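Glutamyl-tRNA synthetase (Methanothermobacter thermautotrophicus, PDB 3AII) is a non-discriminating synthetase that probably activates glutamate with ATP and then transfers it to the acceptor end of tRNA. Local coordinates at residues E180-R185 / E304-H309; Q220-M225 / A233-K238. All blocks are in the same frame, centred on the assembly; numbering follows the deposited sequence.

Contact 1 (E180-R185 / E304-H309); sequences EKLIER and EYLYRH
Arg185 lays its side chain alongside the backbone carbonyl oxygen of His309. Its CB lies 3.8 Å from His309 O, and with CG anti to the carbonyl carbon of Arg185 (chi1 -72°) the extended chain is directed past that oxygen, CD coming down to 3.2 Å from His309 O. Beyond it the guanidinium turns one corner to the oxygen: NH1 donates a hydrogen bond of 3.2 Å to His309 O, moderately bent at 152°, with the oxygen near the guanidinium plane and the donor tilted 32° from the carbonyl plane. The contact joins the C-terminal ends of two helices of the class I synthetase catalytic domain, helix 299-310 and helix 172-184, the latter leading into the antiparallel sheet that begins with strand 188-191. A water reinforces the polar side, donating to Arg185 O at 2.7 Å and hydrogen-bonded to His309 ND1 at 2.9 Å. His309 NE2 is bonded to Lys238 O, so the imidazole has a polar partner at each nitrogen, which probably limits its rotation. Deeper in, Leu182 divides its methyls between two neighbours: CD1 reaches His309 CB at 3.5 Å and meets the ring obliquely, while CD2 turns to Leu306 CD2, the side chains crossing at about a right angle; Leu306 has two conformers, and this close approach is therefore less certain.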
loop_
_atom_site.group_PDB
_atom_site.type_symbol
_atom_site.label_atom_id
_atom_site.label_comp_id
_atom_site.label_asym_id
_atom_site.label_seq_id
_atom_site.Cartn_x
_atom_site.Cartn_y
_atom_site.Cartn_z
ATOM N N GLU A 180 17.488 29.015 -14.810
ATOM C CA GLU A 180 18.035 30.205 -15.484
ATOM C C GLU A 180 17.053 31.380 -15.403
ATOM O O GLU A 180 17.448 32.514 -15.151
ATOM C CB GLU A 180 18.409 29.896 -16.938
ATOM C CG GLU A 180 19.540 28.873 -17.068
ATOM C CD GLU A 180 20.394 29.061 -18.315
ATOM O OE1 GLU A 180 19.949 29.753 -19.260
ATOM O OE2 GLU A 180 21.519 28.513 -18.344
ATOM N N LYS A 181 15.766 31.101 -15.585
ATOM C CA LYS A 181 14.767 32.165 -15.506
ATOM C C LYS A 181 14.669 32.724 -14.094
ATOM O O LYS A 181 14.542 33.941 -13.904
ATOM C CB LYS A 181 13.394 31.666 -15.982
ATOM C CG LYS A 181 13.297 31.564 -17.508
ATOM C CD LYS A 181 11.934 31.049 -17.955
ATOM C CE LYS A 181 11.883 30.891 -19.476
ATOM N NZ LYS A 181 10.582 30.330 -19.928
ATOM N N LEU A 182 14.736 31.841 -13.103
ATOM C CA LEU A 182 14.640 32.256 -11.717
ATOM C C LEU A 182 15.832 33.143 -11.350
ATOM O O LEU A 182 15.686 34.139 -10.654
ATOM C CB LEU A 182 14.587 31.032 -10.798
ATOM C CG LEU A 182 14.478 31.258 -9.289
ATOM C CD1 LEU A 182 13.217 32.033 -8.944
ATOM C CD2 LEU A 182 14.525 29.921 -8.536
ATOM N N ILE A 183 17.018 32.743 -11.795
ATOM C CA ILE A 183 18.222 33.556 -11.629
ATOM C C ILE A 183 18.113 34.917 -12.333
ATOM O O ILE A 183 18.502 35.943 -11.770
ATOM C CB ILE A 183 19.466 32.785 -12.127
ATOM C CG1 ILE A 183 19.755 31.586 -11.217
ATOM C CG2 ILE A 183 20.687 33.700 -12.195
ATOM C CD1 ILE A 183 20.892 30.691 -11.745
ATOM N N GLU A 184 17.572 34.937 -13.549
ATOM C CA GLU A 184 17.420 36.211 -14.258
ATOM C C GLU A 184 16.459 37.144 -13.542
ATOM O O GLU A 184 16.645 38.370 -13.538
ATOM C CB GLU A 184 16.978 36.029 -15.716
ATOM C CG GLU A 184 16.907 37.406 -16.409
ATOM C CD GLU A 184 16.886 37.371 -17.922
ATOM O OE1 GLU A 184 16.774 36.270 -18.504
ATOM O OE2 GLU A 184 16.980 38.471 -18.526
ATOM N N ARG A 185 15.437 36.566 -12.927
ATOM C CA ARG A 185 14.473 37.343 -12.162
ATOM C C ARG A 185 14.987 37.721 -10.778
ATOM O O ARG A 185 14.265 38.330 -9.998
ATOM C CB ARG A 185 13.155 36.567 -12.026
ATOM C CG ARG A 185 12.356 36.482 -13.325
ATOM C CD ARG A 185 10.960 35.932 -13.074
ATOM N NE ARG A 185 9.991 36.399 -14.058
ATOM C CZ ARG A 185 8.935 37.153 -13.766
ATOM N NH1 ARG A 185 8.703 37.522 -12.515
ATOM N NH2 ARG A 185 8.102 37.529 -14.726
ATOM N N GLU A 304 6.175 28.682 -2.031
ATOM C CA GLU A 304 5.561 29.994 -2.218
ATOM C C GLU A 304 6.553 31.051 -2.734
ATOM O O GLU A 304 6.202 31.884 -3.568
ATOM C CB GLU A 304 4.870 30.447 -0.927
ATOM C CG GLU A 304 3.577 29.694 -0.643
ATOM C CD GLU A 304 2.974 30.021 0.712
ATOM O OE1 GLU A 304 3.605 30.765 1.497
ATOM O OE2 GLU A 304 1.862 29.525 0.992
ATOM N N TYR A 305 7.805 30.987 -2.282
ATOM C CA TYR A 305 8.834 31.927 -2.736
ATOM C C TYR A 305 9.162 31.785 -4.214
ATOM O O TYR A 305 9.446 32.763 -4.898
ATOM C CB TYR A 305 10.116 31.773 -1.913
ATOM C CG TYR A 305 9.983 32.314 -0.513
ATOM C CD1 TYR A 305 9.660 31.478 0.549
ATOM C CD2 TYR A 305 10.180 33.662 -0.253
ATOM C CE1 TYR A 305 9.527 31.972 1.828
ATOM C CE2 TYR A 305 10.051 34.160 1.025
ATOM C CZ TYR A 305 9.725 33.318 2.057
ATOM O OH TYR A 305 9.597 33.818 3.327
ATOM N N LEU A 306 9.125 30.547 -4.694
ATOM C CA LEU A 306 9.377 30.267 -6.102
ATOM C C LEU A 306 8.287 30.854 -6.968
ATOM O O LEU A 306 8.567 31.538 -7.953
ATOM C CB LEU A 306 9.415 28.761 -6.346
ATOM C CG LEU A 306 10.661 27.999 -5.930
ATOM C CD1 LEU A 306 10.427 26.520 -6.185
ATOM C CD2 LEU A 306 11.861 28.490 -6.709
ATOM N N TYR A 307 7.035 30.580 -6.595
ATOM C CA TYR A 307 5.880 31.097 -7.324
ATOM C C TYR A 307 5.962 32.620 -7.345
ATOM O O TYR A 307 5.792 33.247 -8.376
ATOM C CB TYR A 307 4.567 30.661 -6.668
ATOM C CG TYR A 307 4.161 29.219 -6.916
ATOM C CD1 TYR A 307 3.500 28.860 -8.087
ATOM C CD2 TYR A 307 4.431 28.235 -5.977
ATOM C CE1 TYR A 307 3.107 27.545 -8.312
ATOM C CE2 TYR A 307 4.047 26.897 -6.197
ATOM C CZ TYR A 307 3.391 26.574 -7.371
ATOM O OH TYR A 307 3.000 25.274 -7.598
ATOM N N ARG A 308 6.242 33.193 -6.184
ATOM C CA ARG A 308 6.435 34.635 -6.040
ATOM C C ARG A 308 7.449 35.197 -7.033
ATOM O O ARG A 308 7.162 36.127 -7.813
ATOM C CB ARG A 308 6.927 34.944 -4.625
ATOM C CG ARG A 308 5.858 34.990 -3.559
ATOM C CD ARG A 308 6.462 35.511 -2.267
ATOM N NE ARG A 308 7.477 36.532 -2.526
ATOM C CZ ARG A 308 8.194 37.126 -1.578
ATOM N NH1 ARG A 308 9.099 38.040 -1.899
ATOM N NH2 ARG A 308 7.998 36.808 -0.309
ATOM N N HIS A 309 8.655 34.642 -6.992
ATOM C CA HIS A 309 9.749 35.129 -7.815
ATOM C C HIS A 309 9.492 34.992 -9.299
ATOM O O HIS A 309 9.929 35.833 -10.077
ATOM C CB HIS A 309 11.055 34.410 -7.465
ATOM C CG HIS A 309 11.673 34.873 -6.188
ATOM N ND1 HIS A 309 11.784 36.209 -5.862
ATOM C CD2 HIS A 309 12.241 34.187 -5.170
ATOM C CE1 HIS A 309 12.383 36.324 -4.690
ATOM N NE2 HIS A 309 12.675 35.113 -4.252
HETATM O O HOH W 1 12.452 37.910 -8.081
#

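Contact 2 (Q220-M225 / A233-K238); sequences QRWREM and AVVRVK
The indole of Trp222 receives Val235 CG2 at its six-membered ring, 3.6 Å from Trp222 CE3, the methyl approaching obliquely; Phe226 makes an edge-to-face pair with the same indole. A second pair of flat groups lies along the helix: Gln220 NE2 donates a nearly straight bond (166°) of 2.7 Å to Glu224 OE1, which uses its anti lone pair and lies close to the plane of the Gln220 amide. Met225 carries most of the remaining contact. Its CG packs on Ala233 CB at 4.1 Å, SD lies 3.8 Å from Val235 CG2, and a bend at chi3 (62°) sets CE against the strand backbone, 3.6 Å from Ala233 O. Shortening Met225 to an alanine takes away CG, SD and CE and would probably open a gap beside Ala233 CB and leave Val235 CG2 without its sulfur neighbour. Helix 215-224 thus lies against strand 234-237, with helix 172-184 covering Trp222 as well. Val234 points away, its side chain about 7 Å from the zinc ion bound by Cys191, Cys193, Cys208 and Cys210, and strand 234-237 runs antiparallel between strands 188-191 and 252-256.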
loop_
_atom_site.group_PDB
_atom_site.type_symbol
_atom_site.label_atom_id
_atom_site.label_comp_id
_atom_site.label_asym_id
_atom_site.label_seq_id
_atom_site.Cartn_x
_atom_site.Cartn_y
_atom_site.Cartn_z
ATOM N N GLN A 220 26.999 32.206 -15.080
ATOM C CA GLN A 220 28.289 31.567 -15.304
ATOM C C GLN A 220 28.554 30.468 -14.261
ATOM O O GLN A 220 29.000 29.377 -14.607
ATOM C CB GLN A 220 29.409 32.618 -15.290
ATOM C CG GLN A 220 30.810 32.033 -15.263
ATOM C CD GLN A 220 31.164 31.306 -16.533
ATOM O OE1 GLN A 220 30.662 31.632 -17.612
ATOM N NE2 GLN A 220 32.041 30.316 -16.419
ATOM N N ARG A 221 28.274 30.755 -12.995
ATOM C CA ARG A 221 28.457 29.754 -11.945
ATOM C C ARG A 221 27.521 28.573 -12.163
ATOM O O ARG A 221 27.881 27.423 -11.903
ATOM C CB ARG A 221 28.161 30.337 -10.573
ATOM C CG ARG A 221 29.189 31.355 -10.070
ATOM C CD ARG A 221 28.952 31.574 -8.588
ATOM N NE ARG A 221 30.008 32.348 -7.938
ATOM C CZ ARG A 221 30.104 32.494 -6.622
ATOM N NH1 ARG A 221 29.213 31.912 -5.830
ATOM N NH2 ARG A 221 31.092 33.210 -6.095
ATOM N N TRP A 222 26.311 28.878 -12.620
ATOM C CA TRP A 222 25.310 27.846 -12.896
ATOM C C TRP A 222 25.842 26.901 -13.958
ATOM O O TRP A 222 25.809 25.677 -13.791
ATOM C CB TRP A 222 23.975 28.485 -13.325
ATOM C CG TRP A 222 22.997 27.561 -14.022
ATOM C CD1 TRP A 222 22.534 27.671 -15.307
ATOM C CD2 TRP A 222 22.380 26.393 -13.475
ATOM N NE1 TRP A 222 21.667 26.654 -15.592
ATOM C CE2 TRP A 222 21.548 25.848 -14.488
ATOM C CE3 TRP A 222 22.441 25.754 -12.232
ATOM C CZ2 TRP A 222 20.780 24.705 -14.293
ATOM C CZ3 TRP A 222 21.683 24.605 -12.039
ATOM C CH2 TRP A 222 20.865 24.091 -13.064
ATOM N N ARG A 223 26.372 27.462 -15.041
ATOM C CA ARG A 223 26.851 26.634 -16.139
ATOM C C ARG A 223 28.041 25.803 -15.689
ATOM O O ARG A 223 28.226 24.658 -16.119
ATOM C CB ARG A 223 27.190 27.512 -17.353
ATOM C CG ARG A 223 25.932 28.042 -18.024
ATOM C CD ARG A 223 26.228 28.776 -19.332
ATOM N NE ARG A 223 24.987 29.046 -20.057
ATOM C CZ ARG A 223 24.619 30.241 -20.506
ATOM N NH1 ARG A 223 25.404 31.296 -20.321
ATOM N NH2 ARG A 223 23.468 30.380 -21.150
ATOM N N GLU A 224 28.809 26.350 -14.758
ATOM C CA GLU A 224 29.974 25.643 -14.251
ATOM C C GLU A 224 29.598 24.423 -13.422
ATOM O O GLU A 224 30.349 23.446 -13.380
ATOM C CB GLU A 224 30.839 26.576 -13.414
ATOM C CG GLU A 224 31.490 27.682 -14.215
ATOM C CD GLU A 224 32.237 28.649 -13.324
ATOM O OE1 GLU A 224 32.689 29.693 -13.831
ATOM O OE2 GLU A 224 32.358 28.354 -12.113
ATOM N N MET A 225 28.435 24.467 -12.775
ATOM C CA MET A 225 27.999 23.346 -11.936
ATOM C C MET A 225 27.978 22.032 -12.697
ATOM O O MET A 225 28.142 20.970 -12.117
ATOM C CB MET A 225 26.626 23.617 -11.318
ATOM C CG MET A 225 26.659 24.644 -10.198
ATOM S SD MET A 225 25.036 24.972 -9.457
ATOM C CE MET A 225 24.612 23.369 -8.785
ATOM N N ALA A 233 28.696 22.774 -4.955
ATOM C CA ALA A 233 27.976 24.025 -5.169
ATOM C C ALA A 233 26.495 23.685 -5.245
ATOM O O ALA A 233 26.133 22.588 -5.652
ATOM C CB ALA A 233 28.434 24.692 -6.466
ATOM N N VAL A 234 25.652 24.628 -4.843
ATOM C CA VAL A 234 24.204 24.448 -4.936
ATOM C C VAL A 234 23.569 25.722 -5.486
ATOM O O VAL A 234 24.168 26.805 -5.437
ATOM C CB VAL A 234 23.585 24.109 -3.566
ATOM C CG1 VAL A 234 24.028 22.713 -3.129
ATOM C CG2 VAL A 234 23.972 25.163 -2.531
ATOM N N VAL A 235 22.375 25.591 -6.050
ATOM C CA VAL A 235 21.532 26.754 -6.285
ATOM C C VAL A 235 20.602 26.926 -5.091
ATOM O O VAL A 235 19.982 25.955 -4.632
ATOM C CB VAL A 235 20.689 26.603 -7.582
ATOM C CG1 VAL A 235 19.815 27.840 -7.809
ATOM C CG2 VAL A 235 21.584 26.396 -8.790
ATOM N N ARG A 236 20.526 28.154 -4.582
ATOM C CA ARG A 236 19.642 28.492 -3.467
ATOM C C ARG A 236 18.587 29.490 -3.904
ATOM O O ARG A 236 18.877 30.420 -4.643
ATOM C CB ARG A 236 20.456 29.087 -2.313
ATOM C CG ARG A 236 21.383 28.073 -1.670
ATOM C CD ARG A 236 22.169 28.687 -0.514
ATOM N NE ARG A 236 22.971 27.653 0.147
ATOM C CZ ARG A 236 22.480 26.763 1.003
ATOM N NH1 ARG A 236 21.195 26.774 1.329
ATOM N NH2 ARG A 236 23.280 25.858 1.550
ATOM N N VAL A 237 17.354 29.267 -3.464
ATOM C CA VAL A 237 16.275 30.194 -3.759
ATOM C C VAL A 237 16.381 31.340 -2.760
ATOM O O VAL A 237 16.543 31.103 -1.572
ATOM C CB VAL A 237 14.925 29.506 -3.598
ATOM C CG1 VAL A 237 13.785 30.485 -3.852
ATOM C CG2 VAL A 237 14.834 28.303 -4.547
ATOM N N LYS A 238 16.286 32.580 -3.227
ATOM C CA LYS A 238 16.314 33.693 -2.288
ATOM C C LYS A 238 14.967 33.774 -1.592
ATOM O O LYS A 238 13.942 33.952 -2.244
ATOM C CB LYS A 238 16.627 35.009 -3.011
ATOM C CG LYS A 238 18.018 35.054 -3.639
ATOM C CD LYS A 238 18.341 36.427 -4.242
ATOM C CE LYS A 238 19.712 36.400 -4.905
ATOM N NZ LYS A 238 20.175 37.744 -5.408
#

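In the fold
Contact 2 is nested in the chain loop closed by contact 1, and their centres lie about 13 Å apart. Contact 2 is buried, almost entirely apolar side-chain packing with no hydrogen bond between its two segments, where helix 215-224 packs on strand 234-237; contact 1 is only partly buried, pairing a leucine interior with a solvent-facing arginine and a water bridge. No helix or strand is shared, yet the two meet directly. The imidazole of contact 1 reaches the chain just past the end of strand 234-237. On helix 172-184, Glu180 OE2 lies 3.3 Å from Trp222 CD1, bringing the helix of contact 1 against that of contact 2.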